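Local coordinates for choloylglycine hydrolase (Clostridium perfringens, PDB 2BJF), which hydrolyses the amide bond of glycine- and taurine-conjugated bile salts, releasing the bile acid and the amino acid, as an N-terminal thiol hydrolase, at the interface of chains A and B. Numbering follows the deposited sequence. Chains: chain A/B, Choloylglycine hydrolase.

Contact 1: the interface of chains A and B. Residues chain A 266-269, 274; chain B 196, 212-213.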
ATOM      1  N   THR A 266      -1.840  -0.607  18.604  1.00 11.13           N
ATOM      2  CA  THR A 266      -2.656   0.590  18.397  1.00 11.53           C
ATOM      3  C   THR A 266      -2.640   1.424  19.677  1.00 11.86           C
ATOM      4  O   THR A 266      -3.534   1.317  20.522  1.00 12.00           O
ATOM      5  CB  THR A 266      -4.102   0.239  17.955  1.00 11.48           C
ATOM      6  OG1 THR A 266      -4.055  -0.618  16.809  1.00 11.55           O
ATOM      7  CG2 THR A 266      -4.891   1.500  17.596  1.00 11.77           C
ATOM      8  N   ARG A 267      -1.602   2.244  19.811  1.00 12.28           N
ATOM      9  CA  ARG A 267      -1.383   3.042  21.015  1.00 12.78           C
ATOM     10  C   ARG A 267      -1.943   4.450  20.865  1.00 13.03           C
ATOM     11  O   ARG A 267      -1.630   5.153  19.902  1.00 13.19           O
ATOM     12  CB  ARG A 267       0.113   3.107  21.351  1.00 12.85           C
ATOM     13  CG  ARG A 267       0.787   1.747  21.540  1.00 13.30           C
ATOM     14  CD  ARG A 267       0.513   1.152  22.916  1.00 14.33           C
ATOM     15  NE  ARG A 267       1.328   1.782  23.953  1.00 15.35           N
ATOM     16  CZ  ARG A 267       1.293   1.458  25.243  1.00 15.84           C
ATOM     17  NH1 ARG A 267       0.479   0.505  25.678  1.00 15.85           N
ATOM     18  NH2 ARG A 267       2.079   2.092  26.104  1.00 16.27           N
ATOM     19  N   THR A 268      -2.771   4.854  21.827  1.00 13.31           N
ATOM     20  CA  THR A 268      -3.333   6.204  21.857  1.00 13.64           C
ATOM     21  C   THR A 268      -2.262   7.209  22.285  1.00 14.00           C
ATOM     22  O   THR A 268      -1.185   6.817  22.743  1.00 13.99           O
ATOM     23  CB  THR A 268      -4.532   6.297  22.827  1.00 13.54           C
ATOM     24  OG1 THR A 268      -4.083   6.085  24.172  1.00 13.42           O
ATOM     25  CG2 THR A 268      -5.602   5.262  22.476  1.00 13.65           C
ATOM     26  N   VAL A 269      -2.558   8.501  22.139  1.00 14.58           N
ATOM     27  CA  VAL A 269      -1.630   9.557  22.565  1.00 15.22           C
ATOM     28  C   VAL A 269      -1.417   9.565  24.085  1.00 15.55           C
ATOM     29  O   VAL A 269      -0.417  10.095  24.575  1.00 15.72           O
ATOM     30  CB  VAL A 269      -2.051  10.971  22.060  1.00 15.24           C
ATOM     31  CG1 VAL A 269      -2.009  11.034  20.537  1.00 15.39           C
ATOM     32  CG2 VAL A 269      -3.428  11.371  22.588  1.00 15.53           C
ATOM     33  N   ASP A 274      -5.353   0.408  22.524  1.00 12.97           N
ATOM     34  CA  ASP A 274      -6.710   0.293  22.009  1.00 12.63           C
ATOM     35  C   ASP A 274      -6.941  -1.166  21.622  1.00 12.27           C
ATOM     36  O   ASP A 274      -6.145  -1.750  20.881  1.00 12.14           O
ATOM     37  CB  ASP A 274      -6.883   1.211  20.793  1.00 12.76           C
ATOM     38  CG  ASP A 274      -8.330   1.608  20.543  1.00 13.12           C
ATOM     39  OD1 ASP A 274      -9.238   1.127  21.254  1.00 13.72           O
ATOM     40  OD2 ASP A 274      -8.560   2.413  19.616  1.00 13.42           O
TER
ATOM     41  N   GLN B 196       0.037   6.658  18.069  1.00 12.06           N
ATOM     42  CA  GLN B 196      -0.845   7.492  17.257  1.00 11.92           C
ATOM     43  C   GLN B 196      -0.147   8.762  16.770  1.00 11.97           C
ATOM     44  O   GLN B 196       0.554   9.429  17.536  1.00 11.96           O
ATOM     45  CB  GLN B 196      -2.106   7.853  18.054  1.00 11.90           C
ATOM     46  CG  GLN B 196      -3.105   8.766  17.335  1.00 11.87           C
ATOM     47  CD  GLN B 196      -3.884   8.067  16.229  1.00 11.71           C
ATOM     48  OE1 GLN B 196      -3.512   6.989  15.764  1.00 12.05           O
ATOM     49  NE2 GLN B 196      -4.975   8.691  15.799  1.00 11.99           N
ATOM     50  N   GLN B 212      -7.943   6.041  15.403  1.00 13.06           N
ATOM     51  CA  GLN B 212      -6.725   5.423  15.915  1.00 12.97           C
ATOM     52  C   GLN B 212      -6.053   4.550  14.862  1.00 12.66           C
ATOM     53  O   GLN B 212      -6.730   3.902  14.059  1.00 12.80           O
ATOM     54  CB  GLN B 212      -7.022   4.591  17.169  1.00 13.09           C
ATOM     55  CG  GLN B 212      -7.398   5.404  18.405  1.00 14.09           C
ATOM     56  CD  GLN B 212      -6.315   6.386  18.843  1.00 15.17           C
ATOM     57  OE1 GLN B 212      -6.615   7.510  19.236  1.00 17.66           O
ATOM     58  NE2 GLN B 212      -5.057   5.962  18.783  1.00 16.35           N
ATOM     59  N   GLY B 213      -4.722   4.551  14.865  1.00 12.32           N
ATOM     60  CA  GLY B 213      -3.936   3.657  14.015  1.00 11.83           C
ATOM     61  C   GLY B 213      -3.168   4.298  12.872  1.00 11.50           C
ATOM     62  O   GLY B 213      -2.672   3.598  11.989  1.00 11.27           O
TER
HETATM   63  O   HOH W   1      -2.664   4.421  17.432  1.00 12.52           O
HETATM   64  O   HOH W   2      -5.080   9.143  20.744  1.00 17.00           O
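B:Gln196 N donates to the carbonyl A:Arg267 O at 2.9 Å. This backbone bond ties two loops together across the dimer interface, and water 1 also meets A:Arg267 O, so at least two partners hold that oxygen. Around the bond, B:Gln212 lays its aliphatic stem against chain A: B:Gln212 CB meets the methyl A:Thr266 CG2 at 3.8 Å. Further along, its amide carbon B:Gln212 CD packs on the methyl A:Thr268 CG2 at 3.9 Å. The carboxylate oxygen A:Asp274 OD2 lies 3.4 Å from the stem carbon B:Gln212 CG, with carboxylate and amide planes turned 71° apart. Beside the second glutamine, the branch A:Val269 CG1 touches B:Gln196 CB at 4.0 Å. In the next shell, B:Gln196 starts extended but bends at chi2 (73°), which curls its amide back within chain B. There B:Gln196 OE1 accepts from B:Gly213 N at 2.9 Å, linking the two loops of chain B, and it also meets water 1, extending the bridge to A:Arg267. Water 2 makes a second bridge: A:Val269 N is 3.0 Å from water 2, and the amide oxygen B:Gln212 OE1 is 2.7 Å from water 2.

Contact 2: the interface of chains A and B. Residues chain A 250, 292, 297, 299; chain B 294-295, 297, 323.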
ATOM      1  N   ILE A 250     -20.196 -18.698  13.309  1.00 11.49           N
ATOM      2  CA  ILE A 250     -18.748 -18.544  13.456  1.00 11.26           C
ATOM      3  C   ILE A 250     -18.113 -17.691  12.347  1.00 10.99           C
ATOM      4  O   ILE A 250     -17.115 -17.012  12.583  1.00 10.91           O
ATOM      5  CB  ILE A 250     -18.017 -19.916  13.631  1.00 11.26           C
ATOM      6  CG1 ILE A 250     -16.641 -19.728  14.286  1.00 11.58           C
ATOM      7  CG2 ILE A 250     -17.905 -20.673  12.306  1.00 11.56           C
ATOM      8  CD1 ILE A 250     -16.687 -19.169  15.704  1.00 11.56           C
ATOM      9  N   ASN A 292     -18.235 -12.643  22.543  1.00  9.78           N
ATOM     10  CA  ASN A 292     -17.034 -13.019  23.280  1.00  9.75           C
ATOM     11  C   ASN A 292     -16.236 -11.763  23.625  1.00  9.74           C
ATOM     12  O   ASN A 292     -16.628 -10.657  23.243  1.00  9.78           O
ATOM     13  CB  ASN A 292     -16.202 -14.071  22.529  1.00  9.80           C
ATOM     14  CG  ASN A 292     -15.615 -13.559  21.217  1.00 10.00           C
ATOM     15  OD1 ASN A 292     -15.710 -12.376  20.883  1.00 10.59           O
ATOM     16  ND2 ASN A 292     -14.995 -14.465  20.467  1.00 10.22           N
ATOM     17  N   ASN A 297     -12.384 -15.822  24.641  1.00  9.97           N
ATOM     18  CA  ASN A 297     -12.848 -15.967  23.266  1.00 10.03           C
ATOM     19  C   ASN A 297     -14.011 -16.940  23.057  1.00  9.91           C
ATOM     20  O   ASN A 297     -14.575 -16.990  21.961  1.00 10.08           O
ATOM     21  CB  ASN A 297     -11.682 -16.292  22.321  1.00 10.16           C
ATOM     22  CG  ASN A 297     -11.047 -17.642  22.605  1.00 10.55           C
ATOM     23  OD1 ASN A 297     -11.048 -18.125  23.738  1.00 11.29           O
ATOM     24  ND2 ASN A 297     -10.482 -18.252  21.569  1.00 12.65           N
ATOM     25  N   ILE A 299     -17.652 -18.021  22.853  1.00  9.75           N
ATOM     26  CA  ILE A 299     -18.902 -17.318  22.597  1.00  9.87           C
ATOM     27  C   ILE A 299     -19.929 -17.640  23.684  1.00 10.12           C
ATOM     28  O   ILE A 299     -20.183 -18.808  23.988  1.00 10.01           O
ATOM     29  CB  ILE A 299     -19.453 -17.655  21.187  1.00  9.85           C
ATOM     30  CG1 ILE A 299     -18.512 -17.101  20.107  1.00  9.74           C
ATOM     31  CG2 ILE A 299     -20.877 -17.115  21.003  1.00 10.15           C
ATOM     32  CD1 ILE A 299     -18.697 -17.724  18.735  1.00  9.95           C
TER
ATOM     33  N   TYR B 294     -11.410 -23.590  12.917  1.00  9.70           N
ATOM     34  CA  TYR B 294     -12.259 -22.678  12.152  1.00  9.81           C
ATOM     35  C   TYR B 294     -13.723 -22.807  12.585  1.00  9.99           C
ATOM     36  O   TYR B 294     -14.431 -21.805  12.719  1.00  9.88           O
ATOM     37  CB  TYR B 294     -12.124 -22.928  10.644  1.00  9.74           C
ATOM     38  CG  TYR B 294     -12.640 -21.774   9.815  1.00  9.66           C
ATOM     39  CD1 TYR B 294     -11.781 -20.757   9.402  1.00  9.37           C
ATOM     40  CD2 TYR B 294     -13.988 -21.685   9.463  1.00  9.90           C
ATOM     41  CE1 TYR B 294     -12.248 -19.680   8.653  1.00  9.20           C
ATOM     42  CE2 TYR B 294     -14.466 -20.611   8.717  1.00  9.52           C
ATOM     43  CZ  TYR B 294     -13.588 -19.614   8.317  1.00  9.33           C
ATOM     44  OH  TYR B 294     -14.047 -18.549   7.579  1.00  9.67           O
ATOM     45  N   GLU B 295     -14.151 -24.045  12.820  1.00 10.20           N
ATOM     46  CA  GLU B 295     -15.531 -24.353  13.181  1.00 10.63           C
ATOM     47  C   GLU B 295     -15.835 -24.062  14.651  1.00 10.48           C
ATOM     48  O   GLU B 295     -16.925 -23.592  14.980  1.00 10.74           O
ATOM     49  CB  GLU B 295     -15.843 -25.819  12.867  1.00 10.82           C
ATOM     50  CG  GLU B 295     -15.808 -26.178  11.380  1.00 11.96           C
ATOM     51  CD  GLU B 295     -14.434 -26.627  10.880  1.00 13.51           C
ATOM     52  OE1 GLU B 295     -13.417 -26.452  11.590  1.00 13.23           O
ATOM     53  OE2 GLU B 295     -14.379 -27.165   9.756  1.00 14.80           O
ATOM     54  N   ASN B 297     -14.226 -22.078  17.918  1.00  9.97           N
ATOM     55  CA  ASN B 297     -13.214 -21.153  18.419  1.00 10.03           C
ATOM     56  C   ASN B 297     -12.845 -21.309  19.895  1.00  9.91           C
ATOM     57  O   ASN B 297     -11.880 -20.689  20.352  1.00 10.08           O
ATOM     58  CB  ASN B 297     -13.588 -19.699  18.095  1.00 10.16           C
ATOM     59  CG  ASN B 297     -14.847 -19.237  18.809  1.00 10.55           C
ATOM     60  OD1 ASN B 297     -15.740 -20.030  19.108  1.00 11.29           O
ATOM     61  ND2 ASN B 297     -14.927 -17.938  19.070  1.00 12.65           N
ATOM     62  N   LEU B 323     -18.804 -26.275  17.253  1.00 11.82           N
ATOM     63  CA  LEU B 323     -18.819 -25.015  18.001  1.00 11.49           C
ATOM     64  C   LEU B 323     -19.353 -25.193  19.423  1.00 11.40           C
ATOM     65  O   LEU B 323     -20.444 -25.732  19.627  1.00 11.37           O
ATOM     66  CB  LEU B 323     -19.614 -23.939  17.245  1.00 11.42           C
ATOM     67  CG  LEU B 323     -19.672 -22.520  17.828  1.00 11.27           C
ATOM     68  CD1 LEU B 323     -18.285 -21.901  17.965  1.00 10.93           C
ATOM     69  CD2 LEU B 323     -20.571 -21.630  16.981  1.00 11.34           C
TER
HETATM   70  O   HOH W   3     -17.114 -20.416  21.404  1.00 11.81           O
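Apolar packing centres on A:Ile250, which runs antiparallel to the side chain of B:Asn297, its terminal methyl A:Ile250 CD1 lying 3.6 Å from the amide carbon B:Asn297 CG. The same methyl meets the branch B:Leu323 CD1 at 3.9 Å. With A:Ile250 CG1 anti to the backbone N (chi1 -159°), the longer branch runs along the chain B loop, and A:Ile250 CG1 comes within 3.4 Å of the carbonyl oxygen B:Tyr294 O. The carbonyl of B:Glu295 borders this branch as well. From another direction A:Ile299 stands roughly perpendicular to B:Asn297, so two isoleucines of chain A touch the side-chain amide of B:Asn297.

Water 3 carries a polar link between the chains, lying 2.8 Å from A:Ile299 N and 2.7 Å from the amide oxygen B:Asn297 OD1. The two copies of Asn297 face one another near the two-fold axis. A:Asn297 O and B:Asn297 ND2 are 3.1 Å apart, but the N-H points away, so the approach is not a bond. Instead, within chain A, A:Asn292 ND2 donates to A:Asn297 O at 3.0 Å, close to its own amide plane, which probably steadies the loop.

In the fold, A:Ile250 lies at the start of helix 249-257, A:Asn292 near the end of strand 288-293, and A:Asn297 and A:Ile299 in the loop leading to strand 300-303.

Contact 3: the interface of chains A and B. Residues chain A 212-214, 216-217, 219; chain B 222, 224.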
ATOM      1  N   GLN A 212      -0.640 -18.266  -1.675  1.00 13.06           N
ATOM      2  CA  GLN A 212      -2.030 -17.893  -1.912  1.00 12.97           C
ATOM      3  C   GLN A 212      -2.304 -16.452  -1.496  1.00 12.66           C
ATOM      4  O   GLN A 212      -1.740 -15.965  -0.513  1.00 12.80           O
ATOM      5  CB  GLN A 212      -2.981 -18.838  -1.170  1.00 13.09           C
ATOM      6  CG  GLN A 212      -3.033 -20.261  -1.721  1.00 14.09           C
ATOM      7  CD  GLN A 212      -3.479 -20.335  -3.179  1.00 15.17           C
ATOM      8  OE1 GLN A 212      -2.938 -21.116  -3.957  1.00 17.66           O
ATOM      9  NE2 GLN A 212      -4.468 -19.528  -3.549  1.00 16.35           N
ATOM     10  N   GLY A 213      -3.159 -15.776  -2.260  1.00 12.32           N
ATOM     11  CA  GLY A 213      -3.634 -14.438  -1.909  1.00 11.83           C
ATOM     12  C   GLY A 213      -3.145 -13.289  -2.775  1.00 11.50           C
ATOM     13  O   GLY A 213      -3.315 -12.125  -2.414  1.00 11.27           O
ATOM     14  N   THR A 214      -2.552 -13.605  -3.923  1.00 11.30           N
ATOM     15  CA  THR A 214      -1.949 -12.577  -4.781  1.00 11.01           C
ATOM     16  C   THR A 214      -2.953 -11.604  -5.398  1.00 11.07           C
ATOM     17  O   THR A 214      -2.589 -10.490  -5.782  1.00 10.85           O
ATOM     18  CB  THR A 214      -1.088 -13.195  -5.899  1.00 11.09           C
ATOM     19  OG1 THR A 214      -1.874 -14.125  -6.655  1.00 10.85           O
ATOM     20  CG2 THR A 214       0.128 -13.904  -5.310  1.00 11.00           C
ATOM     21  N   LEU A 216      -5.412 -10.074  -3.893  1.00 11.73           N
ATOM     22  CA  LEU A 216      -5.791  -9.011  -2.955  1.00 12.00           C
ATOM     23  C   LEU A 216      -4.646  -8.083  -2.548  1.00 12.23           C
ATOM     24  O   LEU A 216      -4.826  -7.211  -1.693  1.00 12.24           O
ATOM     25  CB  LEU A 216      -6.454  -9.598  -1.701  1.00 12.08           C
ATOM     26  CG  LEU A 216      -7.861 -10.188  -1.799  1.00 12.20           C
ATOM     27  CD1 LEU A 216      -8.354 -10.552  -0.406  1.00 12.28           C
ATOM     28  CD2 LEU A 216      -8.836  -9.224  -2.470  1.00 12.02           C
ATOM     29  N   VAL A 217      -3.475  -8.259  -3.154  1.00 12.53           N
ATOM     30  CA  VAL A 217      -2.346  -7.365  -2.893  1.00 12.72           C
ATOM     31  C   VAL A 217      -2.774  -5.918  -3.166  1.00 12.63           C
ATOM     32  O   VAL A 217      -3.357  -5.616  -4.210  1.00 12.95           O
ATOM     33  CB  VAL A 217      -1.088  -7.775  -3.698  1.00 12.78           C
ATOM     34  CG1 VAL A 217       0.036  -6.757  -3.524  1.00 13.22           C
ATOM     35  CG2 VAL A 217      -0.617  -9.161  -3.262  1.00 13.12           C
ATOM     36  N   LEU A 219      -4.626  -4.444  -0.602  1.00 11.69           N
ATOM     37  CA  LEU A 219      -5.566  -4.297   0.509  1.00 11.34           C
ATOM     38  C   LEU A 219      -4.836  -3.670   1.699  1.00 11.11           C
ATOM     39  O   LEU A 219      -3.758  -4.140   2.074  1.00 11.30           O
ATOM     40  CB  LEU A 219      -6.162  -5.656   0.898  1.00 11.34           C
ATOM     41  CG  LEU A 219      -7.394  -5.677   1.811  1.00 11.45           C
ATOM     42  CD1 LEU A 219      -8.656  -5.248   1.066  1.00 11.69           C
ATOM     43  CD2 LEU A 219      -7.586  -7.060   2.416  1.00 11.42           C
TER
ATOM     44  N   ASP B 222      -3.167  -7.902   2.828  1.00  9.95           N
ATOM     45  CA  ASP B 222      -3.553  -9.114   2.114  1.00  9.84           C
ATOM     46  C   ASP B 222      -3.077 -10.370   2.848  1.00  9.83           C
ATOM     47  O   ASP B 222      -2.495 -10.286   3.935  1.00  9.93           O
ATOM     48  CB  ASP B 222      -2.990  -9.087   0.697  1.00  9.88           C
ATOM     49  CG  ASP B 222      -1.484  -9.031   0.685  1.00 10.09           C
ATOM     50  OD1 ASP B 222      -0.924  -7.930   0.872  1.00 10.26           O
ATOM     51  OD2 ASP B 222      -0.864 -10.095   0.507  1.00 10.93           O
ATOM     52  N   THR B 224      -1.046 -12.918   1.487  1.00  9.41           N
ATOM     53  CA  THR B 224       0.176 -13.553   0.979  1.00  9.26           C
ATOM     54  C   THR B 224       1.148 -13.814   2.130  1.00  9.22           C
ATOM     55  O   THR B 224       1.095 -13.126   3.155  1.00  9.03           O
ATOM     56  CB  THR B 224       0.898 -12.719  -0.109  1.00  9.21           C
ATOM     57  OG1 THR B 224       1.294 -11.452   0.432  1.00  9.06           O
ATOM     58  CG2 THR B 224       0.016 -12.528  -1.335  1.00  9.40           C
TER
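The carboxylate oxygen B:Asp222 OD2, which borders the methyl A:Val217 CG2 across the interface, accepts two bonds from B:Thr224. The hydroxyl B:Thr224 OG1 donates to B:Asp222 OD2 at 2.6 Å, nearly along the C-O axis. The backbone B:Thr224 N reaches the same B:Asp222 OD2 at 3.0 Å, on its anti side and 29° out of the carboxylate plane. Together they fix the rotation of the carboxylate and close a compact turn around B:Thr224. The aspartate's CG sits between its backbone N and carbonyl carbon (chi1 61°), which swings the acid group back toward that turn.

Shaped in this way, the turn offers its carbon surfaces to chain A. The side chains of A:Val217 and B:Asp222 run parallel, neighbours across the interface. B:Asp222 CB rests 3.5 Å from the carbonyl oxygen A:Leu216 O, alongside the backbone. The methyl B:Thr224 CG2 turns from the carboxylate toward chain A and meets A:Gly213 O at 3.5 Å. It also touches A:Val217 CG2 at 3.9 Å, the two side chains set crosswise. Next to it, B:Thr224 CA approaches A:Gln212 O at 3.4 Å, so the backbone of the threonine joins the packing.

The chain A side is the glycine-containing segment around the 3-10 helix 214-216, and the chain B turn lies immediately ahead of helix 225-243.

Contact 4: the interface of chains A and B. Residues chain A 216, 235, 238, 258; chain B 223, 262, 264-265.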
ATOM      1  N   LEU A 216      -5.412 -10.074  -3.893  1.00 11.73           N
ATOM      2  CA  LEU A 216      -5.791  -9.011  -2.955  1.00 12.00           C
ATOM      3  C   LEU A 216      -4.646  -8.083  -2.548  1.00 12.23           C
ATOM      4  O   LEU A 216      -4.826  -7.211  -1.693  1.00 12.24           O
ATOM      5  CB  LEU A 216      -6.454  -9.598  -1.701  1.00 12.08           C
ATOM      6  CG  LEU A 216      -7.861 -10.188  -1.799  1.00 12.20           C
ATOM      7  CD1 LEU A 216      -8.354 -10.552  -0.406  1.00 12.28           C
ATOM      8  CD2 LEU A 216      -8.836  -9.224  -2.470  1.00 12.02           C
ATOM      9  N   LEU A 235     -14.178  -8.710   2.545  1.00 10.80           N
ATOM     10  CA  LEU A 235     -14.252 -10.033   3.177  1.00 11.07           C
ATOM     11  C   LEU A 235     -15.692 -10.540   3.225  1.00 11.00           C
ATOM     12  O   LEU A 235     -15.950 -11.721   2.985  1.00 11.08           O
ATOM     13  CB  LEU A 235     -13.659 -10.017   4.591  1.00 11.25           C
ATOM     14  CG  LEU A 235     -12.153  -9.808   4.767  1.00 12.14           C
ATOM     15  CD1 LEU A 235     -11.830  -9.803   6.242  1.00 13.11           C
ATOM     16  CD2 LEU A 235     -11.330 -10.864   4.051  1.00 13.45           C
ATOM     17  N   ALA A 238     -16.853 -11.365  -0.459  1.00 11.30           N
ATOM     18  CA  ALA A 238     -16.250 -12.611  -0.924  1.00 11.47           C
ATOM     19  C   ALA A 238     -16.964 -13.838  -0.372  1.00 11.67           C
ATOM     20  O   ALA A 238     -17.168 -14.819  -1.089  1.00 11.73           O
ATOM     21  CB  ALA A 238     -14.781 -12.653  -0.561  1.00 11.36           C
ATOM     22  N   ASN A 258     -10.543 -10.213  11.613  1.00 10.50           N
ATOM     23  CA  ASN A 258      -9.575  -9.634  10.689  1.00 10.66           C
ATOM     24  C   ASN A 258      -9.324  -8.145  10.928  1.00 10.49           C
ATOM     25  O   ASN A 258      -8.245  -7.634  10.620  1.00 10.50           O
ATOM     26  CB  ASN A 258     -10.015  -9.868   9.243  1.00 10.79           C
ATOM     27  CG  ASN A 258      -9.013  -9.337   8.238  1.00 11.35           C
ATOM     28  OD1 ASN A 258      -9.178  -8.237   7.707  1.00 12.64           O
ATOM     29  ND2 ASN A 258      -7.958 -10.102   7.988  1.00 11.80           N
TER
ATOM     30  N   PHE B 223      -3.315 -11.529   2.240  1.00  9.76           N
ATOM     31  CA  PHE B 223      -3.048 -12.807   2.896  1.00  9.79           C
ATOM     32  C   PHE B 223      -1.868 -13.581   2.303  1.00  9.65           C
ATOM     33  O   PHE B 223      -1.696 -14.768   2.598  1.00  9.74           O
ATOM     34  CB  PHE B 223      -4.319 -13.670   2.915  1.00 10.05           C
ATOM     35  CG  PHE B 223      -5.474 -13.031   3.635  1.00 10.42           C
ATOM     36  CD1 PHE B 223      -5.607 -13.161   5.014  1.00 11.07           C
ATOM     37  CD2 PHE B 223      -6.426 -12.293   2.935  1.00 10.83           C
ATOM     38  CE1 PHE B 223      -6.671 -12.564   5.689  1.00 11.11           C
ATOM     39  CE2 PHE B 223      -7.496 -11.694   3.601  1.00 11.25           C
ATOM     40  CZ  PHE B 223      -7.619 -11.833   4.979  1.00 11.16           C
ATOM     41  N   VAL B 262      -9.926 -16.141   5.884  1.00 10.32           N
ATOM     42  CA  VAL B 262     -11.378 -16.125   6.074  1.00 10.36           C
ATOM     43  C   VAL B 262     -12.066 -16.706   4.837  1.00 10.27           C
ATOM     44  O   VAL B 262     -11.698 -16.375   3.707  1.00 10.19           O
ATOM     45  CB  VAL B 262     -11.888 -14.677   6.326  1.00 10.30           C
ATOM     46  CG1 VAL B 262     -13.384 -14.660   6.616  1.00 10.48           C
ATOM     47  CG2 VAL B 262     -11.122 -14.021   7.473  1.00 10.73           C
ATOM     48  N   GLY B 264     -13.884 -17.637   1.625  1.00 10.52           N
ATOM     49  CA  GLY B 264     -14.372 -16.913   0.455  1.00 10.51           C
ATOM     50  C   GLY B 264     -13.396 -15.964  -0.219  1.00 10.59           C
ATOM     51  O   GLY B 264     -13.488 -15.741  -1.427  1.00 10.52           O
ATOM     52  N   SER B 265     -12.465 -15.402   0.552  1.00 10.56           N
ATOM     53  CA  SER B 265     -11.598 -14.321   0.056  1.00 10.63           C
ATOM     54  C   SER B 265     -10.203 -14.740  -0.401  1.00 10.90           C
ATOM     55  O   SER B 265      -9.517 -13.973  -1.081  1.00 10.93           O
ATOM     56  CB  SER B 265     -11.505 -13.184   1.082  1.00 10.55           C
ATOM     57  OG  SER B 265     -11.274 -13.680   2.387  1.00  9.85           O
TER
HETATM   58  O   HOH W   4     -13.946 -13.693   3.179  1.00 10.19           O
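A:Leu235 has CG beside its backbone N (chi1 -68°), and its branch CD2 projects from the helix to B:Ser265, whose OG lies between its own backbone N and carbonyl carbon (chi1 46°). A:Leu235 CD2 and B:Ser265 CB come together at 3.8 Å. The same methyl meets the B:Phe223 ring, with A:Leu235 CD2 3.9 Å from B:Phe223 CZ. The amide nitrogen of A:Asn258 lies by CZ and CE1 of that ring: A:Asn258 ND2 is 3.5 Å from B:Phe223 CZ, with amide and ring planes 43° apart. A leucine methyl and an asparagine amide thus share the far end of the ring, displaced slightly to opposite sides of its plane. About one turn on from the leucine, A:Ala238 CB packs 3.6 Å from B:Ser265 CA; its small side chain probably allows the chain B loop to lie close to the helix. A:Leu216 adds its branch CD1, 3.7 Å from B:Ser265 O. In the second shell, B:Ser265 OG donates to B:Val262 O at 3.0 Å from above the carbonyl plane, which holds the hydroxyl in place. Water 4 links the chains, lying 2.8 Å from the helix carbonyl A:Leu235 O and equally far from B:Ser265 OG.

Contacts 3 and 4 are neighbours, about 9 Å between the centres of their C-alpha atoms, and share A:Leu216, which turns its carbonyl to one and its side chain to the other; the chain B segment 222-224 is divided, B:Phe223 in contact 4 and its neighbours in contact 3. Contact 2 lies about 18 Å from contact 4, and contact 1 stands about 25 to 27 Å from the rest. Contact 1 is nearest the nucleophile A:Cys2, about 12 Å from its centre. Two-fold symmetry repeats each contact with chains exchanged, so Gln212 serves contacts 1 and 3 from opposite chains, consistent with an extensive interface in the homotetramer.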